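Local coordinates for protein glycosyl hydrolase BlGH5_18 (Bifidobacterium longum subsp. infantis, PDB 7LQX) that probably hydrolyses glycosidic bonds during N-glycan breakdown, as a glycoside hydrolase of family GH5, subfamily 18, at residues 28-33 against 53-58; 64-69 against 160-165; 89-94 against 99-104; 144-149 against 153-158. One frame throughout, in Å; residues are numbered along the deposited sequence. Where two conformers were deposited one is given.

Contact 1. Residues 28-33 against 53-58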
loop_
_atom_site.group_PDB
_atom_site.type_symbol
_atom_site.label_atom_id
_atom_site.label_comp_id
_atom_site.label_asym_id
_atom_site.label_seq_id
_atom_site.Cartn_x
_atom_site.Cartn_y
_atom_site.Cartn_z
ATOM N N VAL A 28 19.557 -0.756 19.437
ATOM C CA VAL A 28 19.530 -0.559 17.993
ATOM C C VAL A 28 18.101 -0.559 17.476
ATOM O O VAL A 28 17.212 -1.230 18.010
ATOM C CB VAL A 28 20.363 -1.603 17.210
ATOM C CG1 VAL A 28 21.828 -1.489 17.560
ATOM C CG2 VAL A 28 19.853 -3.008 17.470
ATOM N N ASN A 29 17.897 0.218 16.420
ATOM C CA ASN A 29 16.730 0.094 15.562
ATOM C C ASN A 29 16.946 -1.134 14.698
ATOM O O ASN A 29 17.898 -1.185 13.917
ATOM C CB ASN A 29 16.615 1.353 14.714
ATOM C CG ASN A 29 16.182 2.549 15.541
ATOM O OD1 ASN A 29 15.007 2.682 15.863
ATOM N ND2 ASN A 29 17.135 3.409 15.905
ATOM N N TYR A 30 16.089 -2.133 14.867
ATOM C CA TYR A 30 16.310 -3.453 14.284
ATOM C C TYR A 30 15.756 -3.496 12.869
ATOM O O TYR A 30 14.542 -3.414 12.667
ATOM C CB TYR A 30 15.693 -4.535 15.170
ATOM C CG TYR A 30 15.758 -5.916 14.573
ATOM C CD1 TYR A 30 16.916 -6.375 13.986
ATOM C CD2 TYR A 30 14.658 -6.764 14.606
ATOM C CE1 TYR A 30 16.981 -7.647 13.416
ATOM C CE2 TYR A 30 14.716 -8.031 14.062
ATOM C CZ TYR A 30 15.874 -8.470 13.469
ATOM O OH TYR A 30 15.892 -9.735 12.913
ATOM N N THR A 31 16.662 -3.607 11.902
ATOM C CA THR A 31 16.320 -3.838 10.513
ATOM C C THR A 31 16.618 -5.300 10.195
ATOM O O THR A 31 17.796 -5.673 10.106
ATOM C CB THR A 31 17.138 -2.906 9.617
ATOM O OG1 THR A 31 18.504 -2.872 10.052
ATOM C CG2 THR A 31 16.590 -1.491 9.663
ATOM N N PRO A 32 15.612 -6.162 10.058
ATOM C CA PRO A 32 15.891 -7.592 9.867
ATOM C C PRO A 32 16.829 -7.842 8.696
ATOM O O PRO A 32 16.674 -7.271 7.615
ATOM C CB PRO A 32 14.500 -8.198 9.632
ATOM C CG PRO A 32 13.568 -7.274 10.367
ATOM C CD PRO A 32 14.167 -5.891 10.210
ATOM N N SER A 33 17.826 -8.695 8.929
ATOM C CA SER A 33 18.804 -8.980 7.891
ATOM C C SER A 33 18.177 -9.725 6.724
ATOM O O SER A 33 18.612 -9.551 5.581
ATOM C CB SER A 33 19.956 -9.798 8.467
ATOM O OG SER A 33 19.519 -11.087 8.859
ATOM N N ARG A 53 21.056 -12.440 18.581
ATOM C CA ARG A 53 22.254 -12.900 19.272
ATOM C C ARG A 53 23.429 -11.973 18.984
ATOM O O ARG A 53 24.152 -11.562 19.898
ATOM C CB ARG A 53 22.572 -14.335 18.854
ATOM C CG ARG A 53 23.744 -14.953 19.596
ATOM C CD ARG A 53 24.109 -16.322 19.030
ATOM N NE ARG A 53 24.750 -16.215 17.721
ATOM C CZ ARG A 53 26.045 -15.961 17.540
ATOM N NH1 ARG A 53 26.843 -15.791 18.586
ATOM N NH2 ARG A 53 26.543 -15.872 16.313
ATOM N N ARG A 54 23.618 -11.610 17.715
ATOM C CA ARG A 54 24.744 -10.753 17.355
ATOM C C ARG A 54 24.574 -9.341 17.906
ATOM O O ARG A 54 25.548 -8.720 18.344
ATOM C CB ARG A 54 24.911 -10.761 15.838
ATOM C CG ARG A 54 25.276 -12.155 15.334
ATOM C CD ARG A 54 25.723 -12.188 13.888
ATOM N NE ARG A 54 25.812 -13.566 13.410
ATOM C CZ ARG A 54 26.328 -13.924 12.239
ATOM N NH1 ARG A 54 26.357 -15.203 11.890
ATOM N NH2 ARG A 54 26.824 -13.007 11.420
ATOM N N ILE A 55 23.346 -8.822 17.895
ATOM C CA ILE A 55 23.075 -7.516 18.494
ATOM C C ILE A 55 23.381 -7.545 19.986
ATOM O O ILE A 55 24.051 -6.650 20.516
ATOM C CB ILE A 55 21.616 -7.111 18.214
ATOM C CG1 ILE A 55 21.434 -6.811 16.725
ATOM C CG2 ILE A 55 21.220 -5.918 19.082
ATOM C CD1 ILE A 55 19.988 -6.793 16.289
ATOM N N ARG A 56 22.905 -8.579 20.685
ATOM C CA ARG A 56 23.184 -8.677 22.114
ATOM C C ARG A 56 24.684 -8.710 22.372
ATOM O O ARG A 56 25.168 -8.138 23.357
ATOM C CB ARG A 56 22.526 -9.933 22.693
ATOM C CG ARG A 56 22.905 -10.250 24.144
ATOM C CD ARG A 56 22.477 -9.160 25.125
ATOM N NE ARG A 56 22.914 -9.457 26.492
ATOM C CZ ARG A 56 24.120 -9.165 26.981
ATOM N NH1 ARG A 56 25.028 -8.562 26.224
ATOM N NH2 ARG A 56 24.427 -9.476 28.236
ATOM N N ASN A 57 25.436 -9.385 21.501
ATOM C CA ASN A 57 26.872 -9.535 21.705
ATOM C C ASN A 57 27.636 -8.230 21.528
ATOM O O ASN A 57 28.789 -8.145 21.960
ATOM C CB ASN A 57 27.412 -10.633 20.794
ATOM C CG ASN A 57 27.063 -12.017 21.300
ATOM O OD1 ASN A 57 26.608 -12.176 22.435
ATOM N ND2 ASN A 57 27.271 -13.025 20.469
ATOM N N LEU A 58 27.023 -7.209 20.924
ATOM C CA LEU A 58 27.577 -5.864 20.945
ATOM C C LEU A 58 27.439 -5.187 22.298
ATOM O O LEU A 58 27.934 -4.062 22.466
ATOM C CB LEU A 58 26.853 -4.976 19.935
ATOM C CG LEU A 58 27.053 -5.245 18.451
ATOM C CD1 LEU A 58 26.244 -4.209 17.671
ATOM C CD2 LEU A 58 28.524 -5.201 18.081
#
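The CA atoms of V28 and I55 stand 7.8 Å apart, the nearest backbone approach between the end of strand 25-29 and the later part of helix 45-57. Nothing polar bridges that gap; three side chains fill it. V28 and I55 both point their CB toward the other segment, and the CG2 methyls of V28 and I55 meet at 3.6 Å, with the two side chains slanting past one another. In V28, CG1 is anti to the carbonyl carbon (chi1 -64°), which leaves CG2 as the branch turned to the helix. Strand and helix belong to the first beta-alpha-beta unit of a (beta/alpha)8 barrel, completed by strand 62-65, and branched aliphatic residues suit such an interface because they fill it close to the backbone. I55 also sends its longer branch farther along the strand segment: I55 CD1 lies 4.0 Å from V28 CG2 and 3.9 Å from Y30 CD1, approaching the tyrosine ring obliquely. Y30 offers I55 carbon while keeping its polar end elsewhere, since its hydroxyl OH is hydrogen-bonded to OD2 of D51 on the same helix.

Contact 2. Residues 64-69 against 160-165. With EDO (1,2-ethanediol), chain D.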
loop_
_atom_site.group_PDB
_atom_site.type_symbol
_atom_site.label_atom_id
_atom_site.label_comp_id
_atom_site.label_asym_id
_atom_site.label_seq_id
_atom_site.Cartn_x
_atom_site.Cartn_y
_atom_site.Cartn_z
ATOM N N ARG A 64 14.475 -1.556 19.068
ATOM C CA ARG A 64 13.244 -0.924 18.602
ATOM C C ARG A 64 12.816 -1.651 17.335
ATOM O O ARG A 64 13.634 -1.860 16.436
ATOM C CB ARG A 64 13.485 0.565 18.346
ATOM C CG ARG A 64 12.282 1.358 17.870
ATOM C CD ARG A 64 12.562 2.856 17.950
ATOM N NE ARG A 64 11.538 3.621 17.245
ATOM C CZ ARG A 64 11.770 4.480 16.255
ATOM N NH1 ARG A 64 13.002 4.732 15.834
ATOM N NH2 ARG A 64 10.749 5.102 15.689
ATOM N N VAL A 65 11.558 -2.077 17.281
ATOM C CA VAL A 65 11.104 -2.903 16.173
ATOM C C VAL A 65 9.868 -2.311 15.518
ATOM O O VAL A 65 9.071 -1.607 16.146
ATOM C CB VAL A 65 10.869 -4.369 16.594
ATOM C CG1 VAL A 65 12.124 -4.926 17.249
ATOM C CG2 VAL A 65 9.683 -4.466 17.531
ATOM N N PHE A 66 9.712 -2.642 14.239
ATOM C CA PHE A 66 8.800 -1.967 13.327
ATOM C C PHE A 66 7.931 -2.919 12.520
ATOM O O PHE A 66 8.308 -3.321 11.414
ATOM C CB PHE A 66 9.601 -1.106 12.342
ATOM C CG PHE A 66 10.534 -0.133 12.996
ATOM C CD1 PHE A 66 10.102 1.143 13.285
ATOM C CD2 PHE A 66 11.826 -0.489 13.324
ATOM C CE1 PHE A 66 10.942 2.054 13.886
ATOM C CE2 PHE A 66 12.683 0.423 13.928
ATOM C CZ PHE A 66 12.238 1.694 14.205
ATOM N N PRO A 67 6.735 -3.251 13.008
ATOM C CA PRO A 67 5.737 -3.890 12.139
ATOM C C PRO A 67 5.261 -2.915 11.070
ATOM O O PRO A 67 5.478 -1.703 11.148
ATOM C CB PRO A 67 4.607 -4.263 13.104
ATOM C CG PRO A 67 4.736 -3.277 14.218
ATOM C CD PRO A 67 6.205 -3.013 14.366
ATOM N N VAL A 68 4.603 -3.461 10.048
ATOM C CA VAL A 68 4.162 -2.692 8.883
ATOM C C VAL A 68 2.637 -2.669 8.831
ATOM O O VAL A 68 1.982 -3.716 8.891
ATOM C CB VAL A 68 4.794 -3.244 7.594
ATOM C CG1 VAL A 68 4.180 -2.622 6.350
ATOM C CG2 VAL A 68 6.287 -2.999 7.632
ATOM N N TRP A 69 2.076 -1.464 8.715
ATOM C CA TRP A 69 0.653 -1.249 8.976
ATOM C C TRP A 69 -0.260 -1.973 8.004
ATOM O O TRP A 69 -1.238 -2.592 8.458
ATOM C CB TRP A 69 0.392 0.261 8.986
ATOM C CG TRP A 69 -0.937 0.708 9.490
ATOM C CD1 TRP A 69 -1.923 -0.056 10.047
ATOM C CD2 TRP A 69 -1.428 2.044 9.457
ATOM N NE1 TRP A 69 -2.998 0.739 10.386
ATOM C CE2 TRP A 69 -2.714 2.034 10.028
ATOM C CE3 TRP A 69 -0.889 3.263 9.027
ATOM C CZ2 TRP A 69 -3.473 3.195 10.169
ATOM C CZ3 TRP A 69 -1.644 4.409 9.170
ATOM C CH2 TRP A 69 -2.922 4.366 9.736
ATOM N N LEU A 160 3.798 5.468 19.094
ATOM C CA LEU A 160 2.631 5.360 18.222
ATOM C C LEU A 160 3.029 4.994 16.795
ATOM O O LEU A 160 2.362 4.183 16.146
ATOM C CB LEU A 160 1.812 6.646 18.250
ATOM C CG LEU A 160 1.249 7.023 19.612
ATOM C CD1 LEU A 160 0.413 8.289 19.495
ATOM C CD2 LEU A 160 0.422 5.913 20.228
ATOM N N GLY A 161 4.105 5.577 16.285
ATOM C CA GLY A 161 4.586 5.227 14.956
ATOM C C GLY A 161 5.759 6.110 14.590
ATOM O O GLY A 161 5.942 7.197 15.144
ATOM N N ASN A 162 6.540 5.640 13.627
ATOM C CA ASN A 162 7.773 6.338 13.293
ATOM C C ASN A 162 7.479 7.616 12.516
ATOM O O ASN A 162 6.966 7.552 11.398
ATOM C CB ASN A 162 8.639 5.416 12.447
ATOM C CG ASN A 162 9.962 6.020 12.123
ATOM O OD1 ASN A 162 10.692 6.430 13.019
ATOM N ND2 ASN A 162 10.278 6.118 10.837
ATOM N N GLU A 163 7.836 8.774 13.072
ATOM C CA GLU A 163 7.831 10.035 12.319
ATOM C C GLU A 163 6.501 10.283 11.617
ATOM O O GLU A 163 6.449 10.716 10.466
ATOM C CB GLU A 163 8.995 10.072 11.323
ATOM C CG GLU A 163 10.340 9.918 12.009
ATOM C CD GLU A 163 11.523 9.830 11.087
ATOM O OE1 GLU A 163 11.352 9.955 9.855
ATOM O OE2 GLU A 163 12.637 9.619 11.616
ATOM N N LEU A 164 5.402 10.047 12.329
ATOM C CA LEU A 164 4.097 10.140 11.684
ATOM C C LEU A 164 3.767 11.564 11.261
ATOM O O LEU A 164 2.906 11.760 10.390
ATOM C CB LEU A 164 3.029 9.576 12.616
ATOM C CG LEU A 164 2.999 8.048 12.758
ATOM C CD1 LEU A 164 1.966 7.655 13.809
ATOM C CD2 LEU A 164 2.734 7.378 11.419
ATOM N N ASN A 165 4.440 12.558 11.836
ATOM C CA ASN A 165 4.206 13.934 11.426
ATOM C C ASN A 165 4.526 14.161 9.956
ATOM O O ASN A 165 4.062 15.152 9.384
ATOM C CB ASN A 165 5.013 14.887 12.311
ATOM C CG ASN A 165 6.509 14.737 12.124
ATOM O OD1 ASN A 165 7.055 13.645 12.270
ATOM N ND2 ASN A 165 7.183 15.837 11.812
HETATM C C1 EDO D . 14.086 6.211 10.167
HETATM O O1 EDO D . 13.076 6.858 10.943
HETATM C C2 EDO D . 13.398 5.289 9.164
HETATM O O2 EDO D . 12.520 6.084 8.348
#
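R64 and N162 meet at the C-terminal mouth of the (beta/alpha)8 barrel, in what is probably the active site: enzymes of clan GH-A, which includes GH5, carry an Asn-Glu pair after the fourth barrel strand, and N162-E163 follows strand 155-159 in just that place. R64 rises from strand 62-65 with CG anti to its own N (chi1 -179°) and the chain extended to NE, a reach that suits arginine. Its NH2 donates to N162 OD1 at 3.0 Å, with an N-H...O angle of 154°; the oxygen sits at the guanidinium edge, the donor is tilted out of the carbonyl plane, and the two flat groups are turned 53° apart. The same guanidinium makes salt bridges with D104 and E276 and a hydrogen bond to N29, so its rotation is well fixed. F66 packs over it, CE1 lying 3.4 Å above the guanidinium plane at its centre, and the same F66 CE1 touches N162 CB at 4.3 Å. N162 ND2 donates to the backbone O of H109. Were N162 an alanine, R64 would probably lose one of its acceptors and H109 O its amide donor. N162 ND2 also donates to O1 of a 1,2-ethanediol, probably from the crystallisation liquor, and this O1 lies 2.9 Å from E163 OE2.

Contact 3. Residues 89-94 against 99-104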
loop_
_atom_site.group_PDB
_atom_site.type_symbol
_atom_site.label_atom_id
_atom_site.label_comp_id
_atom_site.label_asym_id
_atom_site.label_seq_id
_atom_site.Cartn_x
_atom_site.Cartn_y
_atom_site.Cartn_z
ATOM N N ARG A 89 6.232 -12.538 18.639
ATOM C CA ARG A 89 7.326 -13.495 18.549
ATOM C C ARG A 89 8.668 -12.781 18.460
ATOM O O ARG A 89 9.649 -13.203 19.082
ATOM C CB ARG A 89 7.120 -14.420 17.347
ATOM C CG ARG A 89 8.264 -15.397 17.122
ATOM C CD ARG A 89 8.253 -16.561 18.086
ATOM N NE ARG A 89 9.196 -17.595 17.663
ATOM C CZ ARG A 89 8.998 -18.412 16.631
ATOM N NH1 ARG A 89 7.892 -18.318 15.906
ATOM N NH2 ARG A 89 9.908 -19.324 16.321
HETATM N N MSE A 90 8.734 -11.698 17.694
HETATM C CA MSE A 90 9.988 -10.969 17.561
HETATM C C MSE A 90 10.408 -10.376 18.903
HETATM O O MSE A 90 11.587 -10.416 19.261
HETATM C CB MSE A 90 9.858 -9.888 16.497
HETATM C CG MSE A 90 11.154 -9.147 16.252
HETATM SE SE MSE A 90 11.036 -7.898 14.807
HETATM C CE MSE A 90 10.990 -9.130 13.374
ATOM N N VAL A 91 9.433 -9.823 19.628
ATOM C CA VAL A 91 9.676 -9.344 20.984
ATOM C C VAL A 91 10.149 -10.484 21.875
ATOM O O VAL A 91 11.112 -10.345 22.637
ATOM C CB VAL A 91 8.405 -8.679 21.543
ATOM C CG1 VAL A 91 8.557 -8.434 23.029
ATOM C CG2 VAL A 91 8.104 -7.409 20.778
ATOM N N HIS A 92 9.462 -11.628 21.794
ATOM C CA HIS A 92 9.819 -12.789 22.595
ATOM C C HIS A 92 11.261 -13.202 22.348
ATOM O O HIS A 92 11.992 -13.519 23.294
ATOM C CB HIS A 92 8.865 -13.937 22.267
ATOM C CG HIS A 92 8.980 -15.102 23.196
ATOM N ND1 HIS A 92 8.551 -15.053 24.503
ATOM C CD2 HIS A 92 9.479 -16.345 23.007
ATOM C CE1 HIS A 92 8.777 -16.220 25.080
ATOM N NE2 HIS A 92 9.340 -17.021 24.195
ATOM N N ILE A 93 11.692 -13.189 21.086
ATOM C CA ILE A 93 13.051 -13.599 20.754
ATOM C C ILE A 93 14.067 -12.597 21.286
ATOM O O ILE A 93 15.119 -12.979 21.810
ATOM C CB ILE A 93 13.180 -13.810 19.233
ATOM C CG1 ILE A 93 12.343 -15.012 18.793
ATOM C CG2 ILE A 93 14.634 -13.988 18.846
ATOM C CD1 ILE A 93 12.191 -15.142 17.279
ATOM N N ALA A 94 13.789 -11.301 21.143
ATOM C CA ALA A 94 14.666 -10.307 21.756
ATOM C C ALA A 94 14.870 -10.602 23.237
ATOM O O ALA A 94 16.000 -10.576 23.738
ATOM C CB ALA A 94 14.076 -8.912 21.555
HETATM N N MSE A 99 17.419 -9.034 25.836
HETATM C CA MSE A 99 17.157 -7.624 25.592
HETATM C C MSE A 99 15.699 -7.231 25.746
HETATM O O MSE A 99 14.793 -8.048 25.573
HETATM C CB MSE A 99 17.623 -7.261 24.178
HETATM C CG MSE A 99 19.103 -7.485 23.972
HETATM SE SE MSE A 99 19.716 -6.904 22.258
HETATM C CE MSE A 99 18.867 -8.250 21.192
ATOM N N ASP A 100 15.484 -5.957 26.066
ATOM C CA ASP A 100 14.157 -5.364 26.056
ATOM C C ASP A 100 13.763 -4.995 24.630
ATOM O O ASP A 100 14.606 -4.874 23.738
ATOM C CB ASP A 100 14.132 -4.114 26.930
ATOM C CG ASP A 100 14.362 -4.435 28.382
ATOM O OD1 ASP A 100 13.690 -5.350 28.892
ATOM O OD2 ASP A 100 15.237 -3.802 28.999
ATOM N N ALA A 101 12.463 -4.846 24.412
ATOM C CA ALA A 101 11.954 -4.450 23.109
ATOM C C ALA A 101 10.963 -3.308 23.257
ATOM O O ALA A 101 10.111 -3.326 24.149
ATOM C CB ALA A 101 11.295 -5.635 22.395
ATOM N N TYR A 102 11.111 -2.307 22.398
ATOM C CA TYR A 102 10.175 -1.204 22.217
ATOM C C TYR A 102 9.596 -1.331 20.813
ATOM O O TYR A 102 10.323 -1.631 19.865
ATOM C CB TYR A 102 10.921 0.130 22.377
ATOM C CG TYR A 102 11.456 0.328 23.776
ATOM C CD1 TYR A 102 12.639 -0.265 24.170
ATOM C CD2 TYR A 102 10.747 1.065 24.715
ATOM C CE1 TYR A 102 13.115 -0.124 25.459
ATOM C CE2 TYR A 102 11.220 1.220 26.009
ATOM C CZ TYR A 102 12.407 0.621 26.374
ATOM O OH TYR A 102 12.886 0.755 27.662
ATOM N N VAL A 103 8.282 -1.159 20.671
ATOM C CA VAL A 103 7.601 -1.410 19.401
ATOM C C VAL A 103 6.949 -0.121 18.918
ATOM O O VAL A 103 6.285 0.568 19.697
ATOM C CB VAL A 103 6.537 -2.514 19.562
ATOM C CG1 VAL A 103 5.779 -2.733 18.263
ATOM C CG2 VAL A 103 7.169 -3.803 20.028
ATOM N N ASP A 104 7.123 0.203 17.635
ATOM C CA ASP A 104 6.408 1.307 17.005
ATOM C C ASP A 104 5.181 0.733 16.299
ATOM O O ASP A 104 5.313 -0.216 15.515
ATOM C CB ASP A 104 7.268 2.007 15.953
ATOM C CG ASP A 104 8.228 3.020 16.535
ATOM O OD1 ASP A 104 8.952 2.699 17.497
ATOM O OD2 ASP A 104 8.279 4.148 15.996
#
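V91 and A94 of helix 81-96 pack on A101 and V103 of strand 100-104, the helix-to-strand half of a beta-alpha-beta unit in the (beta/alpha)8 barrel. The chain turns back sharply between them, and the short axes pass 7.6 Å apart, running nearly antiparallel at 153°. Apolar contact makes up the side-chain part. V91 has CG1 anti to its backbone N (chi1 169°), which lets its two methyls straddle A101 CB: V91 CG1 and CG2 each lie 4.0 Å from that carbon, and V91 CG2 also meets V103 CG2 at 3.8 Å. A94 CB approaches A101 CB at 4.4 Å. Alanine suits position 101 because V91 stands directly over it, where the backbones are close, and its small side chain leaves room for both methyls; A94 is likewise small where the chain turns back. Farther along the strand, the larger V103 reaches V91. V91 and V103 both touch F155 of the next strand, carrying the packing around the barrel. The M99 side chain packs instead on M52 of helix 45-57. The one polar link is between backbones: M99 N donates to A94 O at 3.0 Å, with an N-H...O angle of 153°.

Contact 4. Residues 144-149 against 153-158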
loop_
_atom_site.group_PDB
_atom_site.type_symbol
_atom_site.label_atom_id
_atom_site.label_comp_id
_atom_site.label_asym_id
_atom_site.label_seq_id
_atom_site.Cartn_x
_atom_site.Cartn_y
_atom_site.Cartn_z
ATOM N N GLU A 144 -5.243 -3.957 20.607
ATOM C CA GLU A 144 -5.061 -5.379 20.334
ATOM C C GLU A 144 -3.586 -5.753 20.390
ATOM O O GLU A 144 -3.209 -6.751 21.015
ATOM C CB GLU A 144 -5.649 -5.726 18.968
ATOM C CG GLU A 144 -7.147 -5.543 18.878
ATOM N N LEU A 145 -2.737 -4.949 19.753
ATOM C CA LEU A 145 -1.303 -5.210 19.781
ATOM C C LEU A 145 -0.762 -5.087 21.198
ATOM O O LEU A 145 -0.033 -5.964 21.677
ATOM C CB LEU A 145 -0.591 -4.246 18.833
ATOM C CG LEU A 145 0.926 -4.398 18.717
ATOM C CD1 LEU A 145 1.314 -5.776 18.213
ATOM C CD2 LEU A 145 1.500 -3.319 17.799
ATOM N N TYR A 146 -1.139 -4.014 21.901
ATOM C CA TYR A 146 -0.669 -3.819 23.266
ATOM C C TYR A 146 -1.090 -4.973 24.167
ATOM O O TYR A 146 -0.303 -5.442 24.999
ATOM C CB TYR A 146 -1.203 -2.495 23.815
ATOM C CG TYR A 146 -0.827 -2.284 25.258
ATOM C CD1 TYR A 146 0.492 -2.062 25.624
ATOM C CD2 TYR A 146 -1.784 -2.315 26.254
ATOM C CE1 TYR A 146 0.847 -1.874 26.949
ATOM C CE2 TYR A 146 -1.444 -2.129 27.581
ATOM C CZ TYR A 146 -0.131 -1.916 27.928
ATOM O OH TYR A 146 0.164 -1.737 29.266
ATOM N N GLY A 147 -2.333 -5.438 24.027
ATOM C CA GLY A 147 -2.811 -6.503 24.889
ATOM C C GLY A 147 -2.020 -7.784 24.736
ATOM O O GLY A 147 -1.865 -8.541 25.697
ATOM N N GLU A 148 -1.523 -8.054 23.527
ATOM C CA GLU A 148 -0.657 -9.207 23.307
ATOM C C GLU A 148 0.761 -8.936 23.799
ATOM O O GLU A 148 1.357 -9.762 24.500
ATOM C CB GLU A 148 -0.665 -9.585 21.822
ATOM C CG GLU A 148 -1.970 -10.219 21.366
ATOM C CD GLU A 148 -2.219 -11.549 22.036
ATOM O OE1 GLU A 148 -1.271 -12.358 22.107
ATOM O OE2 GLU A 148 -3.347 -11.778 22.520
ATOM N N LEU A 149 1.316 -7.774 23.455
ATOM C CA LEU A 149 2.706 -7.505 23.795
ATOM C C LEU A 149 2.905 -7.344 25.297
ATOM O O LEU A 149 3.977 -7.674 25.811
ATOM C CB LEU A 149 3.188 -6.258 23.065
ATOM C CG LEU A 149 3.232 -6.344 21.538
ATOM C CD1 LEU A 149 3.702 -5.013 20.987
ATOM C CD2 LEU A 149 4.118 -7.488 21.076
ATOM N N PRO A 153 7.467 -10.416 29.010
ATOM C CA PRO A 153 8.284 -9.663 29.977
ATOM C C PRO A 153 9.283 -8.709 29.345
ATOM O O PRO A 153 9.637 -7.699 29.970
ATOM C CB PRO A 153 8.994 -10.766 30.779
ATOM C CG PRO A 153 8.105 -11.958 30.644
ATOM C CD PRO A 153 7.460 -11.866 29.291
ATOM N N ALA A 154 9.746 -8.988 28.123
ATOM C CA ALA A 154 10.743 -8.137 27.490
ATOM C C ALA A 154 10.148 -6.869 26.904
ATOM O O ALA A 154 10.904 -5.954 26.553
ATOM C CB ALA A 154 11.448 -8.889 26.360
ATOM N N PHE A 155 8.828 -6.812 26.749
ATOM C CA PHE A 155 8.177 -5.657 26.145
ATOM C C PHE A 155 8.153 -4.501 27.127
ATOM O O PHE A 155 7.623 -4.631 28.234
ATOM C CB PHE A 155 6.748 -6.031 25.766
ATOM C CG PHE A 155 5.934 -4.880 25.275
ATOM C CD1 PHE A 155 6.242 -4.284 24.076
ATOM C CD2 PHE A 155 4.836 -4.417 25.987
ATOM C CE1 PHE A 155 5.496 -3.226 23.607
ATOM C CE2 PHE A 155 4.084 -3.361 25.515
ATOM C CZ PHE A 155 4.409 -2.771 24.325
ATOM N N ARG A 156 8.714 -3.363 26.724
ATOM C CA ARG A 156 8.781 -2.204 27.599
ATOM C C ARG A 156 7.764 -1.127 27.256
ATOM O O ARG A 156 7.435 -0.314 28.128
ATOM C CB ARG A 156 10.190 -1.598 27.569
ATOM C CG ARG A 156 11.278 -2.510 28.130
ATOM C CD ARG A 156 11.384 -2.457 29.653
ATOM N NE ARG A 156 10.243 -3.057 30.342
ATOM C CZ ARG A 156 10.024 -4.366 30.432
ATOM N NH1 ARG A 156 10.858 -5.219 29.855
ATOM N NH2 ARG A 156 8.959 -4.820 31.081
ATOM N N GLY A 157 7.262 -1.094 26.041
ATOM C CA GLY A 157 6.311 -0.063 25.669
ATOM C C GLY A 157 6.330 0.210 24.187
ATOM O O GLY A 157 7.014 -0.446 23.399
ATOM N N LEU A 158 5.559 1.214 23.798
ATOM C CA LEU A 158 5.366 1.462 22.382
ATOM C C LEU A 158 5.407 2.945 22.066
ATOM O O LEU A 158 5.089 3.804 22.901
ATOM C CB LEU A 158 4.059 0.829 21.881
ATOM C CG LEU A 158 2.759 1.309 22.527
ATOM C CD1 LEU A 158 2.320 2.635 21.937
ATOM C CD2 LEU A 158 1.664 0.258 22.362
#
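Y146 is the first residue of helix segment 144-149 to touch strand 155-158, its ring coming in at the rim of F155. Its CG is anti to the backbone N (chi1 176°), swinging the ring back to the strand, where Y146 CD1 lies 3.8 Å from F155 CE2. Y146 CE1 lies in the plane of the F155 ring, at its edge. Contact of Y146 with L158 is looser and less certain, as L158 has two modelled conformers. The tyrosine hydroxyl is hydrogen-bonded to H199, so the ring can pack on F155 while its polar end has a partner. One turn on, L149 places CB 3.6 Å from the F155 ring centroid, almost on the ring normal, in a CH-pi contact, while L149 CD1 meets F155 CE1 at 3.6 Å. The other face of this ring is backed by the backbone N of G157, so F155 is sandwiched, a slot suited to a flat side chain. With an alanine's methyl in place of the F155 ring, a gap would probably open between L149 and G157, and Y146 would lose the neighbour at its ring. Helix 132-149 lies against strand 155-159 of the (beta/alpha)8 barrel and beside helix 81-96, with L149 touching both R88 of that helix and V103 of strand 100-104.

How the contacts relate
All four contacts are buried, but in different layers of one barrel. Contacts 1, 3 and 4 have their centres about 17 to 19 Å from the centre of the chain, between helices and the outside of the strands. Contact 1 is chiefly aliphatic with one tyrosine, contact 3 aliphatic plus a single backbone bond, and contact 4 is built round a phenylalanine ring. Contact 2, centred about 10 Å from the chain centre, sits at the strand ends and is polar, taking partners from the ends of the strands used by contacts 1 and 3. Those two are joined by I55 CG2 packing on M99 SE at 3.6 Å; contacts 3 and 4 by backbone bonds between neighbouring strands 100-104 and 155-159. Contacts 1 and 4 do not touch.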